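Local coordinates for PPC domain-containing protein (Archaeoglobus fulgidus, PDB 2H6L) that is of unknown function but binds zinc through histidines and belongs to the PPC (plants and prokaryotes conserved) domain family, at residues Val23-His36 / Val79-His91. Numbering follows the deposited sequence.
Sequences VRQIEEFLEEKGIH and VSMKDSKPFCHIH. With ZN (zinc ion), chain D.
Leu30, Ile26 and Cys88 form the apolar centre of the contact. Cys88 SG touches both Leu30 CD1 (3.6 Å) and the CG2 branch of Ile26. Leu30 and Val79 meet tip to tip. Leu30 CD1 is packed tightly against Val79 CG2, 3.4 Å away. Leu30 CB also rests on the ring of Pro86, and Ile35 O lies 3.4 Å from Pro86 CB.

One direct hydrogen bond joins helix and strand. Cys88 N donates to the anti lone pair of Glu27 OE2 (3.3 Å, N-H...O 162°). The Glu27 chain runs extended beyond CG, which carries the carboxylate to the strand backbone. A water lies within reach of Pro86 O and, more weakly, of Glu27 OE1.

Helix 22-33 here packs on the hairpin of strands 70-82 and 85-96, part of the antiparallel sheet of the PPC domain. A Schellman motif with Gly34 as C-prime residue ends the helix. Cys88 and Ile90 point to the helix, whereas His89 points away and binds zinc with His91 and His104.

Glu31 crosses Pro86 at about a right angle. Its bend at chi2 (-87°) turns the carboxylate over Pro86 CG and CD. Glu31 OE1 lies 3.1 Å from Pro86 CD. Glu31 OE2 makes a long salt bridge to Lys85 NZ (3.7 Å).

At the hairpin end, selenomethionine Met81 covers one face of the His36 ring, its SE 3.9 Å from the centroid and offset toward the rim. Met81 CE adds a CH-pi contact over the face.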
loop_
_atom_site.group_PDB
_atom_site.type_symbol
_atom_site.label_atom_id
_atom_site.label_comp_id
_atom_site.label_asym_id
_atom_site.label_seq_id
_atom_site.Cartn_x
_atom_site.Cartn_y
_atom_site.Cartn_z
ATOM N N VAL A 23 5.436 9.445 -12.730
ATOM C CA VAL A 23 4.954 10.608 -11.998
ATOM C C VAL A 23 4.284 11.625 -12.915
ATOM O O VAL A 23 3.203 12.123 -12.615
ATOM C CB VAL A 23 6.097 11.319 -11.247
ATOM C CG1 VAL A 23 5.528 12.411 -10.347
ATOM C CG2 VAL A 23 6.889 10.315 -10.438
ATOM N N ARG A 24 4.926 11.932 -14.037
ATOM C CA ARG A 24 4.382 12.909 -14.978
ATOM C C ARG A 24 2.996 12.557 -15.512
ATOM O O ARG A 24 2.135 13.434 -15.639
ATOM C CB ARG A 24 5.344 13.107 -16.153
ATOM C CG ARG A 24 6.719 13.620 -15.745
ATOM C CD ARG A 24 6.650 15.013 -15.142
ATOM N NE ARG A 24 7.948 15.443 -14.626
ATOM C CZ ARG A 24 8.200 16.653 -14.135
ATOM N NH1 ARG A 24 7.242 17.570 -14.090
ATOM N NH2 ARG A 24 9.410 16.947 -13.683
ATOM N N GLN A 25 2.776 11.284 -15.830
ATOM C CA GLN A 25 1.481 10.859 -16.352
ATOM C C GLN A 25 0.375 11.062 -15.332
ATOM O O GLN A 25 -0.699 11.555 -15.659
ATOM C CB GLN A 25 1.528 9.395 -16.770
ATOM C CG GLN A 25 2.451 9.144 -17.939
ATOM C CD GLN A 25 2.316 7.748 -18.504
ATOM O OE1 GLN A 25 1.263 7.372 -19.015
ATOM N NE2 GLN A 25 3.386 6.972 -18.412
ATOM N N ILE A 26 0.638 10.679 -14.090
ATOM C CA ILE A 26 -0.352 10.847 -13.044
ATOM C C ILE A 26 -0.667 12.332 -12.890
ATOM O O ILE A 26 -1.830 12.729 -12.850
ATOM C CB ILE A 26 0.163 10.270 -11.700
ATOM C CG1 ILE A 26 0.306 8.745 -11.830
ATOM C CG2 ILE A 26 -0.791 10.648 -10.559
ATOM C CD1 ILE A 26 0.766 8.029 -10.564
ATOM N N GLU A 27 0.374 13.153 -12.820
ATOM C CA GLU A 27 0.178 14.589 -12.668
ATOM C C GLU A 27 -0.655 15.167 -13.808
ATOM O O GLU A 27 -1.444 16.080 -13.594
ATOM C CB GLU A 27 1.532 15.308 -12.564
ATOM C CG GLU A 27 2.408 14.769 -11.426
ATOM C CD GLU A 27 3.379 15.796 -10.865
ATOM O OE1 GLU A 27 3.957 16.570 -11.659
ATOM O OE2 GLU A 27 3.576 15.817 -9.626
ATOM N N GLU A 28 -0.493 14.636 -15.016
ATOM C CA GLU A 28 -1.278 15.136 -16.139
ATOM C C GLU A 28 -2.734 14.758 -15.917
ATOM O O GLU A 28 -3.641 15.553 -16.164
ATOM C CB GLU A 28 -0.767 14.554 -17.459
ATOM C CG GLU A 28 0.580 15.125 -17.890
ATOM C CD GLU A 28 1.154 14.425 -19.108
ATOM O OE1 GLU A 28 0.453 14.353 -20.140
ATOM O OE2 GLU A 28 2.306 13.948 -19.031
ATOM N N PHE A 29 -2.958 13.539 -15.443
ATOM C CA PHE A 29 -4.311 13.082 -15.174
ATOM C C PHE A 29 -4.992 13.984 -14.140
ATOM O O PHE A 29 -6.135 14.411 -14.324
ATOM C CB PHE A 29 -4.285 11.654 -14.641
ATOM C CG PHE A 29 -5.620 11.174 -14.168
ATOM C CD1 PHE A 29 -6.642 10.930 -15.073
ATOM C CD2 PHE A 29 -5.870 11.005 -12.808
ATOM C CE1 PHE A 29 -7.899 10.527 -14.635
ATOM C CE2 PHE A 29 -7.120 10.601 -12.357
ATOM C CZ PHE A 29 -8.141 10.361 -13.274
ATOM N N LEU A 30 -4.282 14.265 -13.051
ATOM C CA LEU A 30 -4.813 15.099 -11.977
ATOM C C LEU A 30 -5.194 16.494 -12.462
ATOM O O LEU A 30 -6.248 17.018 -12.094
ATOM C CB LEU A 30 -3.786 15.197 -10.837
ATOM C CG LEU A 30 -3.374 13.838 -10.250
ATOM C CD1 LEU A 30 -2.194 13.983 -9.289
ATOM C CD2 LEU A 30 -4.571 13.240 -9.543
ATOM N N GLU A 31 -4.332 17.098 -13.276
ATOM C CA GLU A 31 -4.589 18.437 -13.814
ATOM C C GLU A 31 -5.852 18.420 -14.670
ATOM O O GLU A 31 -6.687 19.319 -14.593
ATOM C CB GLU A 31 -3.404 18.908 -14.667
ATOM C CG GLU A 31 -2.095 19.114 -13.905
ATOM C CD GLU A 31 -1.965 20.509 -13.307
ATOM O OE1 GLU A 31 -2.917 20.966 -12.637
ATOM O OE2 GLU A 31 -0.904 21.147 -13.502
ATOM N N GLU A 32 -5.983 17.379 -15.485
ATOM C CA GLU A 32 -7.135 17.231 -16.365
ATOM C C GLU A 32 -8.440 17.105 -15.596
ATOM O O GLU A 32 -9.459 17.683 -15.981
ATOM C CB GLU A 32 -6.941 16.009 -17.263
ATOM C CG GLU A 32 -8.179 15.593 -18.032
ATOM C CD GLU A 32 -7.924 14.400 -18.925
ATOM O OE1 GLU A 32 -7.467 13.359 -18.404
ATOM O OE2 GLU A 32 -8.181 14.505 -20.145
ATOM N N LYS A 33 -8.412 16.347 -14.506
ATOM C CA LYS A 33 -9.608 16.150 -13.695
ATOM C C LYS A 33 -9.752 17.208 -12.614
ATOM O O LYS A 33 -10.807 17.333 -12.003
ATOM C CB LYS A 33 -9.589 14.764 -13.041
ATOM C CG LYS A 33 -9.660 13.612 -14.025
ATOM C CD LYS A 33 -10.974 13.624 -14.798
ATOM C CE LYS A 33 -10.997 12.548 -15.877
ATOM N NZ LYS A 33 -12.269 12.572 -16.661
ATOM N N GLY A 34 -8.694 17.977 -12.385
ATOM C CA GLY A 34 -8.750 18.995 -11.354
ATOM C C GLY A 34 -8.753 18.398 -9.955
ATOM O O GLY A 34 -9.426 18.908 -9.061
ATOM N N ILE A 35 -8.011 17.309 -9.768
ATOM C CA ILE A 35 -7.916 16.660 -8.458
ATOM C C ILE A 35 -6.769 17.325 -7.692
ATOM O O ILE A 35 -5.631 17.306 -8.151
ATOM C CB ILE A 35 -7.585 15.152 -8.590
ATOM C CG1 ILE A 35 -8.549 14.471 -9.567
ATOM C CG2 ILE A 35 -7.664 14.487 -7.222
ATOM C CD1 ILE A 35 -9.972 14.473 -9.116
ATOM N N HIS A 36 -7.061 17.903 -6.531
ATOM C CA HIS A 36 -6.032 18.577 -5.740
ATOM C C HIS A 36 -5.601 17.816 -4.495
ATOM O O HIS A 36 -4.593 18.150 -3.874
ATOM C CB HIS A 36 -6.513 19.973 -5.338
ATOM C CG HIS A 36 -6.761 20.883 -6.501
ATOM N ND1 HIS A 36 -7.309 22.140 -6.361
ATOM C CD2 HIS A 36 -6.535 20.716 -7.827
ATOM C CE1 HIS A 36 -7.413 22.707 -7.551
ATOM N NE2 HIS A 36 -6.950 21.863 -8.456
ATOM N N VAL A 79 -1.664 13.104 -3.124
ATOM C CA VAL A 79 -1.698 14.292 -3.965
ATOM C C VAL A 79 -2.085 15.456 -3.071
ATOM O O VAL A 79 -2.956 15.323 -2.207
ATOM C CB VAL A 79 -2.765 14.179 -5.068
ATOM C CG1 VAL A 79 -2.884 15.505 -5.804
ATOM C CG2 VAL A 79 -2.412 13.055 -6.025
ATOM N N SER A 80 -1.428 16.591 -3.272
ATOM C CA SER A 80 -1.714 17.792 -2.501
ATOM C C SER A 80 -1.290 18.992 -3.337
ATOM O O SER A 80 -0.831 18.824 -4.469
ATOM C CB SER A 80 -0.975 17.765 -1.158
ATOM O OG SER A 80 0.381 17.406 -1.321
HETATM N N MSE A 81 -1.446 20.194 -2.792
HETATM C CA MSE A 81 -1.088 21.398 -3.531
HETATM C C MSE A 81 0.278 21.977 -3.194
HETATM O O MSE A 81 0.598 22.225 -2.033
HETATM C CB MSE A 81 -2.161 22.475 -3.336
HETATM C CG MSE A 81 -3.496 22.163 -4.009
HETATM SE SE MSE A 81 -3.429 22.188 -5.963
HETATM C CE MSE A 81 -3.730 24.083 -6.226
ATOM N N LYS A 82 1.077 22.179 -4.235
ATOM C CA LYS A 82 2.408 22.764 -4.116
ATOM C C LYS A 82 2.573 23.690 -5.319
ATOM O O LYS A 82 2.381 23.275 -6.465
ATOM C CB LYS A 82 3.491 21.681 -4.138
ATOM C CG LYS A 82 4.903 22.231 -3.950
ATOM C CD LYS A 82 5.950 21.122 -3.863
ATOM C CE LYS A 82 7.351 21.688 -3.642
ATOM N NZ LYS A 82 8.392 20.622 -3.563
ATOM N N ASP A 83 2.917 24.946 -5.063
ATOM C CA ASP A 83 3.079 25.908 -6.147
ATOM C C ASP A 83 1.781 25.985 -6.958
ATOM O O ASP A 83 1.799 26.008 -8.191
ATOM C CB ASP A 83 4.246 25.503 -7.058
ATOM C CG ASP A 83 5.572 25.416 -6.312
ATOM O OD1 ASP A 83 5.902 26.361 -5.564
ATOM O OD2 ASP A 83 6.289 24.405 -6.477
ATOM N N SER A 84 0.659 26.001 -6.242
ATOM C CA SER A 84 -0.683 26.100 -6.823
ATOM C C SER A 84 -1.065 25.077 -7.893
ATOM O O SER A 84 -1.804 25.397 -8.824
ATOM C CB SER A 84 -0.901 27.501 -7.393
ATOM O OG SER A 84 -0.128 27.683 -8.563
ATOM N N LYS A 85 -0.566 23.852 -7.766
ATOM C CA LYS A 85 -0.902 22.804 -8.720
ATOM C C LYS A 85 -0.768 21.440 -8.060
ATOM O O LYS A 85 0.045 21.253 -7.152
ATOM C CB LYS A 85 0.008 22.879 -9.950
ATOM C CG LYS A 85 1.468 22.584 -9.669
ATOM C CD LYS A 85 2.302 22.624 -10.945
ATOM C CE LYS A 85 1.889 21.535 -11.924
ATOM N NZ LYS A 85 2.733 21.538 -13.153
ATOM N N PRO A 86 -1.567 20.463 -8.506
ATOM C CA PRO A 86 -1.478 19.129 -7.902
ATOM C C PRO A 86 -0.052 18.574 -7.899
ATOM O O PRO A 86 0.604 18.488 -8.939
ATOM C CB PRO A 86 -2.453 18.301 -8.744
ATOM C CG PRO A 86 -2.526 19.053 -10.050
ATOM C CD PRO A 86 -2.533 20.485 -9.614
ATOM N N PHE A 87 0.418 18.206 -6.713
ATOM C CA PHE A 87 1.767 17.681 -6.550
ATOM C C PHE A 87 1.760 16.277 -5.937
ATOM O O PHE A 87 1.126 16.046 -4.909
ATOM C CB PHE A 87 2.570 18.624 -5.663
ATOM C CG PHE A 87 3.952 18.138 -5.367
ATOM C CD1 PHE A 87 4.946 18.197 -6.335
ATOM C CD2 PHE A 87 4.261 17.609 -4.118
ATOM C CE1 PHE A 87 6.229 17.739 -6.068
ATOM C CE2 PHE A 87 5.540 17.145 -3.838
ATOM C CZ PHE A 87 6.529 17.211 -4.816
ATOM N N CYS A 88 2.469 15.346 -6.573
ATOM C CA CYS A 88 2.535 13.968 -6.093
ATOM C C CYS A 88 3.734 13.702 -5.187
ATOM O O CYS A 88 4.851 14.116 -5.484
ATOM C CB CYS A 88 2.601 12.982 -7.271
ATOM S SG CYS A 88 1.141 12.897 -8.338
ATOM N N HIS A 89 3.481 13.011 -4.077
ATOM C CA HIS A 89 4.519 12.610 -3.140
ATOM C C HIS A 89 4.384 11.096 -3.115
ATOM O O HIS A 89 3.436 10.564 -2.546
ATOM C CB HIS A 89 4.262 13.149 -1.738
ATOM C CG HIS A 89 5.333 12.783 -0.758
ATOM N ND1 HIS A 89 5.245 13.065 0.588
ATOM C CD2 HIS A 89 6.523 12.162 -0.937
ATOM C CE1 HIS A 89 6.334 12.633 1.196
ATOM N NE2 HIS A 89 7.127 12.081 0.294
ATOM N N ILE A 90 5.336 10.402 -3.721
ATOM C CA ILE A 90 5.258 8.951 -3.801
ATOM C C ILE A 90 6.488 8.208 -3.321
ATOM O O ILE A 90 7.617 8.601 -3.603
ATOM C CB ILE A 90 5.003 8.511 -5.260
ATOM C CG1 ILE A 90 3.764 9.216 -5.804
ATOM C CG2 ILE A 90 4.857 6.986 -5.334
ATOM C CD1 ILE A 90 3.637 9.142 -7.312
ATOM N N HIS A 91 6.259 7.115 -2.603
ATOM C CA HIS A 91 7.345 6.277 -2.131
ATOM C C HIS A 91 7.164 4.923 -2.799
ATOM O O HIS A 91 6.034 4.480 -3.018
ATOM C CB HIS A 91 7.315 6.142 -0.605
ATOM C CG HIS A 91 7.945 7.299 0.111
ATOM N ND1 HIS A 91 8.441 7.203 1.394
ATOM C CD2 HIS A 91 8.182 8.571 -0.288
ATOM C CE1 HIS A 91 8.958 8.364 1.753
ATOM N NE2 HIS A 91 8.814 9.211 0.750
HETATM ZN ZN ZN D . 9.201 11.346 0.392
HETATM O O HOH W 1 2.870 19.433 -9.976
#